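Local structure of Gp26 (Listeria phage P40, 4JZ5) at residues 113-118 and 168-173; 44-49 and 218-223; 35-40 and 62-67. The protein probably breaks down the peptidoglycan of the Listeria cell wall through its glycosyl hydrolase family 25 catalytic domain, as a phage endolysin. One frame throughout, in Å; residues are numbered along the deposited sequence.

Interaction 1: residues 113-118 and 168-173; sequences FLFLDY and LRWVAR
F115 and W170 meet edge-to-face within the curled sheet of a family 25 glycosyl hydrolase barrel, a worked example of how strands that are not neighbours can still be joined through its interior. Strand 147-152 runs between strands 114-117 and 169-172, and no hydrogen bond links the two segments directly. The rim of the indole's six-membered ring is turned to the phenyl face, with the planes at 64° and the centroids 4.8 Å apart. This T-shaped pair is displaced from the ring centre: W170 CE3 comes to 3.6 Å from F115 CD1, over the rim of the face. W170 attains this pose with its CG anti to the backbone N (chi1 -175°), while its NE1 is held by a hydrogen bond to N210 OD1. Y150 meets the same indole edge-to-face.

L168 serves two rings with different atoms. Its CD2 approaches F115 at the edge, in the phenyl plane, 3.9 Å from CE1. Its CB and CD1 instead come obliquely to F113, so the leucine sits against both phenylalanines, with L168 CB 3.7 Å from F113 CE1 and L168 CD1 3.8 Å from F113 CZ.

Interaction 2: residues 44-49 and 218-223; sequences VGFVVI and NKLKGS
F46 extends from barrel strand 46-53 onto L220 and K221, where helix 214-220 ends in a Schellman motif, and the contact illustrates how one aromatic ring can pack against the end of a helix. The chain leaves CB with CG anti to the backbone N (chi1 -166°), which sends the ring toward the helix end. The ring lies flat beneath L220: the CB of that leucine stands over its centre in a CH-pi contact, 3.8 Å from the centroid and only 1° off the ring normal.

Going round the ring, each side has a different neighbour. On one side L220's two methyls follow the ring outward, CD1 4.1 Å from F46 CD2 and then CD2 4.0 Å from F46 CE2. On the other, F46 CD1 meets K221 CG at 3.9 Å, the lysine chain sliding past the phenyl in the opposite direction. Farther out, F46 CE1 comes to 3.3 Å from L220 O, and CZ lies near the same carbonyl, which accepts a hydrogen bond from T112 OG1. P75 and V25 also pack on F46.

The helix is closed by two backbone bonds that run back into its last turn, S223 N to N218 O and G222 N to K219 O, with G222 at positive phi (106°), a region that glycine readily adopts.

Beyond its aliphatic part, K221 leaves the phenyl for the solvent-exposed side of the contact. It is bent at chi3, and its ammonium group reaches the backbone of G45 through a single water, which accepts from K221 NZ at 2.9 Å and donates to G45 O at 2.7 Å.

Interaction 3: residues 35-40 and 62-67; sequences VNYSGL and LEQHAK
Y37 turns its ring edge to H65 and its hydroxyl to Q64, bringing the loop between strands 25-28 and 46-53 against the first turns of helix 62-72. Here a close-packed side of ring edges and a valine methyl contrasts with a polar side, an example of two kinds of contact meeting at one tyrosine.

On the packed side the tyrosine and imidazole rings meet rim to rim. Neither covers the other's face; the centroids are 5.8 Å apart and the planes 69° from each other. The modelled position of Y37 OH is doubtful, but the placing of the two rings does not depend on it. V35 completes this side, its CG2 lying 3.8 Å from H65 NE2 and crossing the histidine at about a right angle. The carbonyl O of V35 lies over one face of the Y37 ring, 3.2 Å above the plane and offset toward the rim. H65 is also backed by I28 and I49 of the barrel strands.

The other side is more polar and nearer to solvent, resting on the partly exposed Q64. This residue points its CG anti to the backbone N (chi1 179°) and runs out extended, which carries its amide to the tyrosine oxygen with the amide plane nearly perpendicular to the ring. Q64 NE2 donates to Y37 OH at 3.0 Å, in a fairly straight bond of 165°, subject to the uncertainty in that oxygen. The same NE2 also serves P33 O, and OE1 takes a bond from R61 NH1, so both ends of the amide are engaged.

If the modelled position holds, the tyrosine oxygen is an acceptor for Q64. H65 NE2 in turn faces the carbonyl of Q32 in a weak hydrogen bond, which is consistent with a hydrogen on that nitrogen.

Interactions 1 and 2 illustrate how a single curled sheet gathers parts distant in sequence, whereas interaction 3 joins a loop and a helix outside that sheet. Interaction 3 closes first along the chain, before interaction 1 opens; interaction 2 encloses interaction 1 and alternates with interaction 3. Interactions 1 and 2, with centres 13 Å apart, touch directly: L168 CD1 packs on L220 CD2 at 3.7 Å. The C-terminal helix 214-220 packs at the end of the barrel where strands 46-53, 114-117 and 169-172 begin. Interaction 2 lies about 14 Å, centre to centre, from interaction 3, and I49 joins them by packing on helix 62-72. Interactions 1 and 3 remain apart, about 9 Å between nearest atoms. Strand 46-53 thus connects interior and outer layer.

Interaction 1: residues 113-118 and 168-173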
ATOM      1  N   PHE A 113      -1.759  -8.082  -4.344  1.00  5.07           N
ATOM      2  CA  PHE A 113      -2.479  -7.525  -3.204  1.00  5.34           C
ATOM      3  C   PHE A 113      -2.780  -6.077  -3.529  1.00  4.91           C
ATOM      4  O   PHE A 113      -1.987  -5.418  -4.211  1.00  5.11           O
ATOM      5  CB  PHE A 113      -1.635  -7.630  -1.918  1.00  5.52           C
ATOM      6  CG  PHE A 113      -2.410  -8.071  -0.706  1.00  5.20           C
ATOM      7  CD1 PHE A 113      -3.212  -7.177  -0.003  1.00  5.81           C
ATOM      8  CD2 PHE A 113      -2.336  -9.378  -0.270  1.00  5.74           C
ATOM      9  CE1 PHE A 113      -3.917  -7.594   1.117  1.00  6.45           C
ATOM     10  CE2 PHE A 113      -3.030  -9.790   0.847  1.00  6.98           C
ATOM     11  CZ  PHE A 113      -3.824  -8.904   1.539  1.00  6.17           C
ATOM     12  N   LEU A 114      -3.897  -5.572  -3.017  1.00  4.50           N
ATOM     13  CA  LEU A 114      -4.297  -4.195  -3.231  1.00  4.93           C
ATOM     14  C   LEU A 114      -4.621  -3.555  -1.891  1.00  4.46           C
ATOM     15  O   LEU A 114      -4.942  -4.246  -0.932  1.00  4.57           O
ATOM     16  CB  LEU A 114      -5.529  -4.135  -4.144  1.00  4.98           C
ATOM     17  CG  LEU A 114      -5.387  -4.845  -5.494  1.00  5.28           C
ATOM     18  CD1 LEU A 114      -6.732  -4.927  -6.178  1.00  6.75           C
ATOM     19  CD2 LEU A 114      -4.387  -4.148  -6.405  1.00  7.12           C
ATOM     20  N   PHE A 115      -4.523  -2.224  -1.824  1.00  4.29           N
ATOM     21  CA  PHE A 115      -4.764  -1.504  -0.578  1.00  4.45           C
ATOM     22  C   PHE A 115      -5.475  -0.183  -0.794  1.00  4.12           C
ATOM     23  O   PHE A 115      -5.223   0.535  -1.760  1.00  4.56           O
ATOM     24  CB  PHE A 115      -3.439  -1.178   0.114  1.00  4.21           C
ATOM     25  CG  PHE A 115      -2.724  -2.369   0.647  1.00  4.37           C
ATOM     26  CD1 PHE A 115      -3.016  -2.841   1.912  1.00  5.91           C
ATOM     27  CD2 PHE A 115      -1.755  -3.006  -0.082  1.00  5.94           C
ATOM     28  CE1 PHE A 115      -2.358  -3.936   2.435  1.00  7.73           C
ATOM     29  CE2 PHE A 115      -1.100  -4.111   0.443  1.00  7.48           C
ATOM     30  CZ  PHE A 115      -1.414  -4.566   1.694  1.00  8.66           C
ATOM     31  N   LEU A 116      -6.349   0.131   0.159  1.00  4.31           N
ATOM     32  CA  LEU A 116      -6.904   1.455   0.334  1.00  4.48           C
ATOM     33  C   LEU A 116      -6.048   2.206   1.361  1.00  4.35           C
ATOM     34  O   LEU A 116      -5.952   1.780   2.518  1.00  5.07           O
ATOM     35  CB  LEU A 116      -8.334   1.346   0.853  1.00  4.38           C
ATOM     36  CG  LEU A 116      -9.013   2.646   1.262  1.00  5.11           C
ATOM     37  CD1 LEU A 116      -9.018   3.635   0.121  1.00  5.91           C
ATOM     38  CD2 LEU A 116     -10.437   2.384   1.727  1.00  5.86           C
ATOM     39  N   ASP A 117      -5.443   3.315   0.942  1.00  4.57           N
ATOM     40  CA  ASP A 117      -4.696   4.221   1.824  1.00  4.66           C
ATOM     41  C   ASP A 117      -5.628   5.370   2.171  1.00  4.56           C
ATOM     42  O   ASP A 117      -5.967   6.201   1.302  1.00  5.31           O
ATOM     43  CB  ASP A 117      -3.454   4.693   1.050  1.00  5.67           C
ATOM     44  CG  ASP A 117      -2.643   5.764   1.749  1.00  6.83           C
ATOM     45  OD1 ASP A 117      -3.150   6.444   2.642  1.00  6.98           O
ATOM     46  OD2 ASP A 117      -1.471   5.948   1.360  1.00  9.25           O
ATOM     47  N   TYR A 118      -6.117   5.375   3.411  1.00  5.17           N
ATOM     48  CA  TYR A 118      -7.149   6.323   3.820  1.00  5.71           C
ATOM     49  C   TYR A 118      -6.628   7.109   4.997  1.00  7.90           C
ATOM     50  O   TYR A 118      -6.669   6.606   6.134  1.00  8.37           O
ATOM     51  CB  TYR A 118      -8.483   5.635   4.187  1.00  7.42           C
ATOM     52  CG  TYR A 118      -9.597   6.650   4.198  1.00  6.48           C
ATOM     53  CD1 TYR A 118     -10.254   6.998   3.038  1.00  6.59           C
ATOM     54  CD2 TYR A 118      -9.932   7.330   5.349  1.00  7.63           C
ATOM     55  CE1 TYR A 118     -11.225   7.978   3.026  1.00  6.54           C
ATOM     56  CE2 TYR A 118     -10.907   8.308   5.348  1.00  7.15           C
ATOM     57  CZ  TYR A 118     -11.533   8.645   4.187  1.00  7.26           C
ATOM     58  OH  TYR A 118     -12.492   9.633   4.213  1.00  7.35           O
ATOM     59  N   LEU A 168      -6.013  -7.047   5.267  1.00  5.51           N
ATOM     60  CA  LEU A 168      -4.698  -6.830   5.862  1.00  5.39           C
ATOM     61  C   LEU A 168      -4.575  -5.454   6.510  1.00  4.79           C
ATOM     62  O   LEU A 168      -4.797  -4.439   5.866  1.00  4.88           O
ATOM     63  CB  LEU A 168      -3.611  -7.008   4.802  1.00  6.64           C
ATOM     64  CG  LEU A 168      -2.219  -7.328   5.353  1.00  6.81           C
ATOM     65  CD1 LEU A 168      -1.456  -8.245   4.391  1.00 10.88           C
ATOM     66  CD2 LEU A 168      -1.419  -6.064   5.607  1.00  8.10           C
ATOM     67  N   ARG A 169      -4.229  -5.448   7.793  1.00  4.93           N
ATOM     68  CA  ARG A 169      -4.035  -4.209   8.544  1.00  5.13           C
ATOM     69  C   ARG A 169      -2.626  -3.655   8.356  1.00  4.66           C
ATOM     70  O   ARG A 169      -1.656  -4.224   8.862  1.00  5.39           O
ATOM     71  CB  ARG A 169      -4.258  -4.458  10.031  1.00  6.09           C
ATOM     72  CG  ARG A 169      -5.645  -4.955  10.405  1.00  6.51           C
ATOM     73  CD  ARG A 169      -5.690  -5.499  11.831  1.00  8.11           C
ATOM     74  NE  ARG A 169      -5.383  -4.501  12.857  1.00  8.09           N
ATOM     75  CZ  ARG A 169      -6.276  -3.722  13.458  1.00  8.95           C
ATOM     76  NH1 ARG A 169      -7.567  -3.800  13.170  1.00  9.55           N
ATOM     77  NH2 ARG A 169      -5.861  -2.857  14.372  1.00  9.64           N
ATOM     78  N   TRP A 170      -2.536  -2.548   7.629  1.00  4.34           N
ATOM     79  CA  TRP A 170      -1.272  -1.896   7.325  1.00  4.55           C
ATOM     80  C   TRP A 170      -1.266  -0.582   8.107  1.00  4.18           C
ATOM     81  O   TRP A 170      -2.004   0.354   7.786  1.00  5.17           O
ATOM     82  CB  TRP A 170      -1.174  -1.696   5.817  1.00  4.48           C
ATOM     83  CG  TRP A 170       0.122  -1.142   5.328  1.00  4.50           C
ATOM     84  CD1 TRP A 170       1.274  -0.945   6.038  1.00  4.38           C
ATOM     85  CD2 TRP A 170       0.391  -0.708   3.998  1.00  4.13           C
ATOM     86  NE1 TRP A 170       2.236  -0.425   5.222  1.00  4.80           N
ATOM     87  CE2 TRP A 170       1.721  -0.261   3.964  1.00  4.34           C
ATOM     88  CE3 TRP A 170      -0.372  -0.643   2.826  1.00  4.82           C
ATOM     89  CZ2 TRP A 170       2.301   0.250   2.813  1.00  5.18           C
ATOM     90  CZ3 TRP A 170       0.208  -0.145   1.684  1.00  5.22           C
ATOM     91  CH2 TRP A 170       1.528   0.309   1.685  1.00  6.01           C
ATOM     92  N   VAL A 171      -0.476  -0.542   9.174  1.00  5.03           N
ATOM     93  CA  VAL A 171      -0.532   0.551  10.137  1.00  4.88           C
ATOM     94  C   VAL A 171       0.808   1.267  10.217  1.00  4.87           C
ATOM     95  O   VAL A 171       1.852   0.628  10.359  1.00  5.40           O
ATOM     96  CB  VAL A 171      -0.920   0.042  11.536  1.00  5.88           C
ATOM     97  CG1 VAL A 171      -1.126   1.210  12.488  1.00  6.76           C
ATOM     98  CG2 VAL A 171      -2.184  -0.816  11.471  1.00  7.12           C
ATOM     99  N   ALA A 172       0.766   2.594  10.124  1.00  5.19           N
ATOM    100  CA  ALA A 172       1.971   3.407  10.217  1.00  5.12           C
ATOM    101  C   ALA A 172       2.184   3.961  11.613  1.00  5.76           C
ATOM    102  O   ALA A 172       1.257   4.475  12.247  1.00  6.15           O
ATOM    103  CB  ALA A 172       1.915   4.542   9.220  1.00  5.99           C
ATOM    104  N   ARG A 173       3.429   3.876  12.064  1.00  5.76           N
ATOM    105  CA  ARG A 173       3.865   4.547  13.288  1.00  6.58           C
ATOM    106  C   ARG A 173       5.370   4.683  13.205  1.00  6.23           C
ATOM    107  O   ARG A 173       6.068   3.672  13.132  1.00  6.21           O
ATOM    108  CB  ARG A 173       3.477   3.765  14.537  1.00  7.37           C
ATOM    109  CG  ARG A 173       3.849   4.471  15.850  1.00  9.95           C
ATOM    110  CD  ARG A 173       3.101   5.788  16.011  1.00 11.90           C
ATOM    111  NE  ARG A 173       3.474   6.490  17.238  1.00 14.53           N
ATOM    112  CZ  ARG A 173       2.958   6.253  18.443  1.00 16.61           C
ATOM    113  NH1 ARG A 173       2.028   5.328  18.625  1.00 15.97           N
ATOM    114  NH2 ARG A 173       3.383   6.949  19.487  1.00 18.76           N
TER

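Interaction 2: residues 44-49 and 218-223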
ATOM      1  N   VAL A  44      14.679  -7.129   0.105  1.00  6.26           N
ATOM      2  CA  VAL A  44      13.283  -6.712   0.109  1.00  5.76           C
ATOM      3  C   VAL A  44      12.392  -7.864  -0.299  1.00  5.60           C
ATOM      4  O   VAL A  44      12.612  -8.474  -1.345  1.00  7.30           O
ATOM      5  CB  VAL A  44      13.065  -5.529  -0.840  1.00  5.44           C
ATOM      6  CG1 VAL A  44      11.586  -5.159  -0.909  1.00  5.93           C
ATOM      7  CG2 VAL A  44      13.905  -4.329  -0.410  1.00  6.27           C
ATOM      8  N   GLY A  45      11.384  -8.173   0.520  1.00  5.74           N
ATOM      9  CA  GLY A  45      10.506  -9.297   0.241  1.00  5.55           C
ATOM     10  C   GLY A  45       9.271  -8.998  -0.591  1.00  5.03           C
ATOM     11  O   GLY A  45       8.678  -9.902  -1.172  1.00  6.10           O
ATOM     12  N   PHE A  46       8.848  -7.738  -0.598  1.00  4.97           N
ATOM     13  CA  PHE A  46       7.631  -7.318  -1.281  1.00  5.16           C
ATOM     14  C   PHE A  46       7.683  -5.800  -1.424  1.00  4.09           C
ATOM     15  O   PHE A  46       8.290  -5.113  -0.605  1.00  4.50           O
ATOM     16  CB  PHE A  46       6.404  -7.702  -0.442  1.00  4.82           C
ATOM     17  CG  PHE A  46       5.087  -7.620  -1.173  1.00  4.61           C
ATOM     18  CD1 PHE A  46       4.712  -8.634  -2.036  1.00  5.70           C
ATOM     19  CD2 PHE A  46       4.208  -6.577  -0.979  1.00  5.64           C
ATOM     20  CE1 PHE A  46       3.495  -8.593  -2.717  1.00  6.05           C
ATOM     21  CE2 PHE A  46       2.983  -6.545  -1.654  1.00  5.58           C
ATOM     22  CZ  PHE A  46       2.629  -7.560  -2.510  1.00  6.03           C
ATOM     23  N   VAL A  47       7.042  -5.285  -2.459  1.00  3.79           N
ATOM     24  CA  VAL A  47       6.932  -3.849  -2.679  1.00  4.61           C
ATOM     25  C   VAL A  47       5.479  -3.502  -2.965  1.00  3.97           C
ATOM     26  O   VAL A  47       4.820  -4.187  -3.738  1.00  4.81           O
ATOM     27  CB  VAL A  47       7.823  -3.387  -3.852  1.00  4.68           C
ATOM     28  CG1 VAL A  47       7.670  -1.889  -4.117  1.00  5.46           C
ATOM     29  CG2 VAL A  47       9.281  -3.725  -3.579  1.00  5.36           C
ATOM     30  N   VAL A  48       4.975  -2.439  -2.348  1.00  3.63           N
ATOM     31  CA  VAL A  48       3.670  -1.892  -2.688  1.00  3.75           C
ATOM     32  C   VAL A  48       3.884  -0.577  -3.434  1.00  3.85           C
ATOM     33  O   VAL A  48       4.626   0.279  -2.972  1.00  5.28           O
ATOM     34  CB  VAL A  48       2.797  -1.633  -1.446  1.00  4.06           C
ATOM     35  CG1 VAL A  48       1.326  -1.561  -1.869  1.00  5.00           C
ATOM     36  CG2 VAL A  48       2.996  -2.720  -0.395  1.00  5.66           C
ATOM     37  N   ILE A  49       3.249  -0.414  -4.591  1.00  4.06           N
ATOM     38  CA  ILE A  49       3.413   0.793  -5.379  1.00  4.02           C
ATOM     39  C   ILE A  49       2.123   1.578  -5.431  1.00  4.04           C
ATOM     40  O   ILE A  49       1.029   1.015  -5.452  1.00  4.34           O
ATOM     41  CB  ILE A  49       3.943   0.513  -6.804  1.00  5.57           C
ATOM     42  CG1 ILE A  49       2.899  -0.146  -7.697  1.00  5.85           C
ATOM     43  CG2 ILE A  49       5.194  -0.340  -6.733  1.00  5.78           C
ATOM     44  CD1 ILE A  49       3.407  -0.485  -9.079  1.00  7.01           C
ATOM     45  N   ASN A 218       4.094 -14.007   3.281  0.54  7.21           N
ATOM     46  CA  ASN A 218       3.504 -15.026   2.425  0.54  9.27           C
ATOM     47  C   ASN A 218       2.125 -14.599   1.932  0.54  9.06           C
ATOM     48  O   ASN A 218       1.800 -14.743   0.760  0.54  7.98           O
ATOM     49  CB  ASN A 218       3.421 -16.349   3.181  0.54 11.57           C
ATOM     50  CG  ASN A 218       2.806 -17.457   2.352  0.54 16.82           C
ATOM     51  OD1 ASN A 218       1.664 -17.854   2.578  0.54 19.99           O
ATOM     52  ND2 ASN A 218       3.561 -17.959   1.385  0.54 17.09           N
ATOM     53  N   LYS A 219       1.332 -14.032   2.831  1.00  7.45           N
ATOM     54  CA  LYS A 219      -0.006 -13.562   2.482  1.00  8.43           C
ATOM     55  C   LYS A 219       0.052 -12.452   1.433  1.00  7.18           C
ATOM     56  O   LYS A 219      -0.714 -12.449   0.459  1.00  7.86           O
ATOM     57  CB  LYS A 219      -0.752 -13.092   3.730  1.00  9.15           C
ATOM     58  CG  LYS A 219      -2.171 -12.674   3.461  1.00 11.75           C
ATOM     59  CD  LYS A 219      -2.972 -12.477   4.734  1.00 13.08           C
ATOM     60  CE  LYS A 219      -4.395 -12.072   4.414  1.00 14.86           C
ATOM     61  NZ  LYS A 219      -5.221 -11.914   5.636  1.00 15.19           N
ATOM     62  N   LEU A 220       0.958 -11.507   1.620  1.00  6.36           N
ATOM     63  CA  LEU A 220       1.128 -10.428   0.656  1.00  6.40           C
ATOM     64  C   LEU A 220       1.408 -10.982  -0.728  1.00  6.46           C
ATOM     65  O   LEU A 220       0.902 -10.471  -1.735  1.00  7.52           O
ATOM     66  CB  LEU A 220       2.279  -9.521   1.071  1.00  6.02           C
ATOM     67  CG  LEU A 220       1.974  -8.555   2.210  1.00  6.73           C
ATOM     68  CD1 LEU A 220       3.253  -7.957   2.719  1.00  7.17           C
ATOM     69  CD2 LEU A 220       1.033  -7.446   1.769  1.00  7.23           C
ATOM     70  N   LYS A 221       2.224 -12.025  -0.774  1.00  7.46           N
ATOM     71  CA  LYS A 221       2.665 -12.618  -2.027  1.00  8.92           C
ATOM     72  C   LYS A 221       1.591 -13.472  -2.688  1.00  9.97           C
ATOM     73  O   LYS A 221       1.778 -13.946  -3.794  1.00 10.92           O
ATOM     74  CB  LYS A 221       3.945 -13.415  -1.786  1.00  9.27           C
ATOM     75  CG  LYS A 221       5.135 -12.511  -1.547  1.00  9.41           C
ATOM     76  CD  LYS A 221       6.292 -13.206  -0.860  1.00 12.89           C
ATOM     77  CE  LYS A 221       6.954 -14.224  -1.731  1.00 15.40           C
ATOM     78  NZ  LYS A 221       8.181 -14.712  -1.041  1.00 14.09           N
ATOM     79  N   GLY A 222       0.441 -13.619  -2.034  1.00 11.83           N
ATOM     80  CA  GLY A 222      -0.709 -14.248  -2.653  1.00 14.88           C
ATOM     81  C   GLY A 222      -0.975 -15.641  -2.132  1.00 18.16           C
ATOM     82  O   GLY A 222      -1.765 -16.381  -2.721  1.00 19.63           O
ATOM     83  N   SER A 223      -0.328 -16.011  -1.031  1.00 20.97           N
ATOM     84  CA  SER A 223      -0.534 -17.328  -0.429  1.00 22.76           C
ATOM     85  C   SER A 223      -0.300 -18.429  -1.454  1.00 28.38           C
ATOM     86  O   SER A 223       0.472 -18.257  -2.397  1.00 32.32           O
ATOM     87  CB  SER A 223      -1.946 -17.435   0.152  1.00 29.13           C
ATOM     88  OG  SER A 223      -2.150 -16.455   1.155  1.00 24.15           O
TER
HETATM   89  O   HOH W   1       9.781 -12.364  -1.469  1.00 10.61           O

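Interaction 3: residues 35-40 and 62-67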
ATOM      1  N   VAL A  35      14.601   3.876  -9.278  1.00  7.71           N
ATOM      2  CA  VAL A  35      14.789   2.752  -8.376  1.00  7.61           C
ATOM      3  C   VAL A  35      15.618   1.713  -9.104  1.00  8.32           C
ATOM      4  O   VAL A  35      15.278   1.335 -10.230  1.00 10.02           O
ATOM      5  CB  VAL A  35      13.428   2.115  -7.998  1.00  7.60           C
ATOM      6  CG1 VAL A  35      13.615   0.843  -7.163  1.00  8.08           C
ATOM      7  CG2 VAL A  35      12.547   3.104  -7.271  1.00  8.54           C
ATOM      8  N   ASN A  36      16.692   1.231  -8.492  1.00  7.98           N
ATOM      9  CA  ASN A  36      17.411   0.092  -9.033  1.00  9.23           C
ATOM     10  C   ASN A  36      16.681  -1.173  -8.599  1.00  6.46           C
ATOM     11  O   ASN A  36      16.935  -1.724  -7.520  1.00  7.33           O
ATOM     12  CB  ASN A  36      18.861   0.086  -8.552  1.00  9.79           C
ATOM     13  CG  ASN A  36      19.632  -1.120  -9.045  1.00 12.33           C
ATOM     14  OD1 ASN A  36      19.097  -1.970  -9.763  1.00 14.78           O
ATOM     15  ND2 ASN A  36      20.883  -1.219  -8.635  1.00 22.72           N
ATOM     16  N   TYR A  37      15.740  -1.630  -9.425  1.00  7.53           N
ATOM     17  CA  TYR A  37      14.855  -2.716  -9.032  1.00  6.65           C
ATOM     18  C   TYR A  37      15.626  -3.977  -8.666  1.00  6.14           C
ATOM     19  O   TYR A  37      15.321  -4.630  -7.662  1.00  6.44           O
ATOM     20  CB  TYR A  37      13.808  -3.004 -10.131  1.00  6.59           C
ATOM     21  CG  TYR A  37      12.980  -1.779 -10.436  1.00  6.52           C
ATOM     22  CD1 TYR A  37      11.937  -1.382  -9.608  1.00  6.12           C
ATOM     23  CD2 TYR A  37      13.284  -0.985 -11.516  1.00  8.16           C
ATOM     24  CE1 TYR A  37      11.212  -0.225  -9.866  1.00  6.30           C
ATOM     25  CE2 TYR A  37      12.572   0.174 -11.796  1.00  7.63           C
ATOM     26  CZ  TYR A  37      11.540   0.556 -10.959  1.00  5.93           C
ATOM     27  OH  TYR A  37      10.872   1.723 -11.246  1.00  6.60           O
ATOM     28  N   SER A  38      16.639  -4.316  -9.452  1.00  6.75           N
ATOM     29  CA  SER A  38      17.432  -5.498  -9.149  1.00  7.92           C
ATOM     30  C   SER A  38      18.133  -5.372  -7.796  1.00  7.13           C
ATOM     31  O   SER A  38      18.390  -6.381  -7.122  1.00  7.77           O
ATOM     32  CB  SER A  38      18.437  -5.784 -10.274  1.00 10.44           C
ATOM     33  OG  SER A  38      19.432  -4.785 -10.375  1.00 10.96           O
ATOM     34  N   GLY A  39      18.472  -4.139  -7.420  1.00  7.50           N
ATOM     35  CA  GLY A  39      19.104  -3.870  -6.138  1.00  8.13           C
ATOM     36  C   GLY A  39      18.202  -4.073  -4.931  1.00  8.33           C
ATOM     37  O   GLY A  39      18.685  -4.043  -3.798  1.00  9.70           O
ATOM     38  N   LEU A  40      16.911  -4.285  -5.160  1.00  6.57           N
ATOM     39  CA  LEU A  40      15.982  -4.584  -4.077  1.00  6.94           C
ATOM     40  C   LEU A  40      15.919  -6.075  -3.748  1.00  6.90           C
ATOM     41  O   LEU A  40      15.424  -6.465  -2.690  1.00  7.84           O
ATOM     42  CB  LEU A  40      14.587  -4.146  -4.469  1.00  6.54           C
ATOM     43  CG  LEU A  40      14.400  -2.685  -4.861  1.00  6.47           C
ATOM     44  CD1 LEU A  40      12.956  -2.421  -5.232  1.00  8.90           C
ATOM     45  CD2 LEU A  40      14.827  -1.746  -3.739  1.00  8.63           C
ATOM     46  N   LEU A  62       3.611   4.613 -11.894  1.00  6.56           N
ATOM     47  CA  LEU A  62       2.933   3.325 -11.767  1.00  6.73           C
ATOM     48  C   LEU A  62       3.452   2.291 -12.770  1.00  6.16           C
ATOM     49  O   LEU A  62       3.844   1.181 -12.391  1.00  6.06           O
ATOM     50  CB  LEU A  62       1.431   3.505 -11.963  1.00  6.88           C
ATOM     51  CG  LEU A  62       0.614   2.222 -12.149  1.00  7.23           C
ATOM     52  CD1 LEU A  62       0.680   1.355 -10.919  1.00  6.72           C
ATOM     53  CD2 LEU A  62      -0.831   2.575 -12.453  1.00  8.32           C
ATOM     54  N   GLU A  63       3.468   2.642 -14.045  1.00  6.32           N
ATOM     55  CA  GLU A  63       3.862   1.667 -15.036  1.00  7.08           C
ATOM     56  C   GLU A  63       5.350   1.376 -14.972  1.00  6.82           C
ATOM     57  O   GLU A  63       5.759   0.229 -15.123  1.00  6.76           O
ATOM     58  CB  GLU A  63       3.415   2.113 -16.416  1.00  9.07           C
ATOM     59  CG  GLU A  63       1.887   2.154 -16.499  1.00 12.47           C
ATOM     60  CD  GLU A  63       1.362   2.646 -17.818  1.00 19.00           C
ATOM     61  OE1 GLU A  63       2.073   2.500 -18.824  1.00 20.01           O
ATOM     62  OE2 GLU A  63       0.235   3.185 -17.842  1.00 30.69           O
ATOM     63  N   GLN A  64       6.165   2.403 -14.742  1.00  6.64           N
ATOM     64  CA  GLN A  64       7.597   2.185 -14.607  1.00  6.40           C
ATOM     65  C   GLN A  64       7.901   1.207 -13.485  1.00  5.45           C
ATOM     66  O   GLN A  64       8.683   0.269 -13.652  1.00  5.62           O
ATOM     67  CB  GLN A  64       8.321   3.502 -14.352  1.00  7.73           C
ATOM     68  CG  GLN A  64       9.803   3.348 -14.171  1.00  8.06           C
ATOM     69  CD  GLN A  64      10.435   4.597 -13.625  1.00  9.80           C
ATOM     70  OE1 GLN A  64      10.288   5.674 -14.207  1.00 12.29           O
ATOM     71  NE2 GLN A  64      11.125   4.479 -12.495  1.00 10.13           N
ATOM     72  N   HIS A  65       7.283   1.427 -12.329  1.00  4.90           N
ATOM     73  CA  HIS A  65       7.530   0.579 -11.186  1.00  4.82           C
ATOM     74  C   HIS A  65       6.994  -0.825 -11.417  1.00  4.97           C
ATOM     75  O   HIS A  65       7.658  -1.803 -11.086  1.00  5.40           O
ATOM     76  CB  HIS A  65       6.924   1.176  -9.908  1.00  4.96           C
ATOM     77  CG  HIS A  65       7.681   2.363  -9.418  1.00  5.08           C
ATOM     78  ND1 HIS A  65       7.163   3.386  -8.652  1.00  8.29           N
ATOM     79  CD2 HIS A  65       8.983   2.656  -9.613  1.00  4.66           C
ATOM     80  CE1 HIS A  65       8.131   4.253  -8.397  1.00  4.68           C
ATOM     81  NE2 HIS A  65       9.240   3.836  -8.974  1.00  7.98           N
ATOM     82  N   ALA A  66       5.797  -0.949 -11.983  1.00  4.81           N
ATOM     83  CA  ALA A  66       5.247  -2.273 -12.237  1.00  5.86           C
ATOM     84  C   ALA A  66       6.153  -3.071 -13.170  1.00  6.14           C
ATOM     85  O   ALA A  66       6.447  -4.250 -12.915  1.00  6.79           O
ATOM     86  CB  ALA A  66       3.847  -2.168 -12.821  1.00  6.85           C
ATOM     87  N   LYS A  67       6.594  -2.437 -14.242  1.00  6.32           N
ATOM     88  CA  LYS A  67       7.485  -3.099 -15.183  1.00  7.42           C
ATOM     89  C   LYS A  67       8.824  -3.436 -14.544  1.00  6.32           C
ATOM     90  O   LYS A  67       9.411  -4.484 -14.823  1.00  7.01           O
ATOM     91  CB  LYS A  67       7.715  -2.230 -16.413  1.00  8.79           C
ATOM     92  CG  LYS A  67       6.502  -2.127 -17.309  1.00 10.10           C
ATOM     93  CD  LYS A  67       6.761  -1.307 -18.556  1.00 13.87           C
ATOM     94  CE  LYS A  67       7.039   0.142 -18.242  1.00 15.01           C
ATOM     95  NZ  LYS A  67       7.149   0.961 -19.479  1.00 25.00           N
TER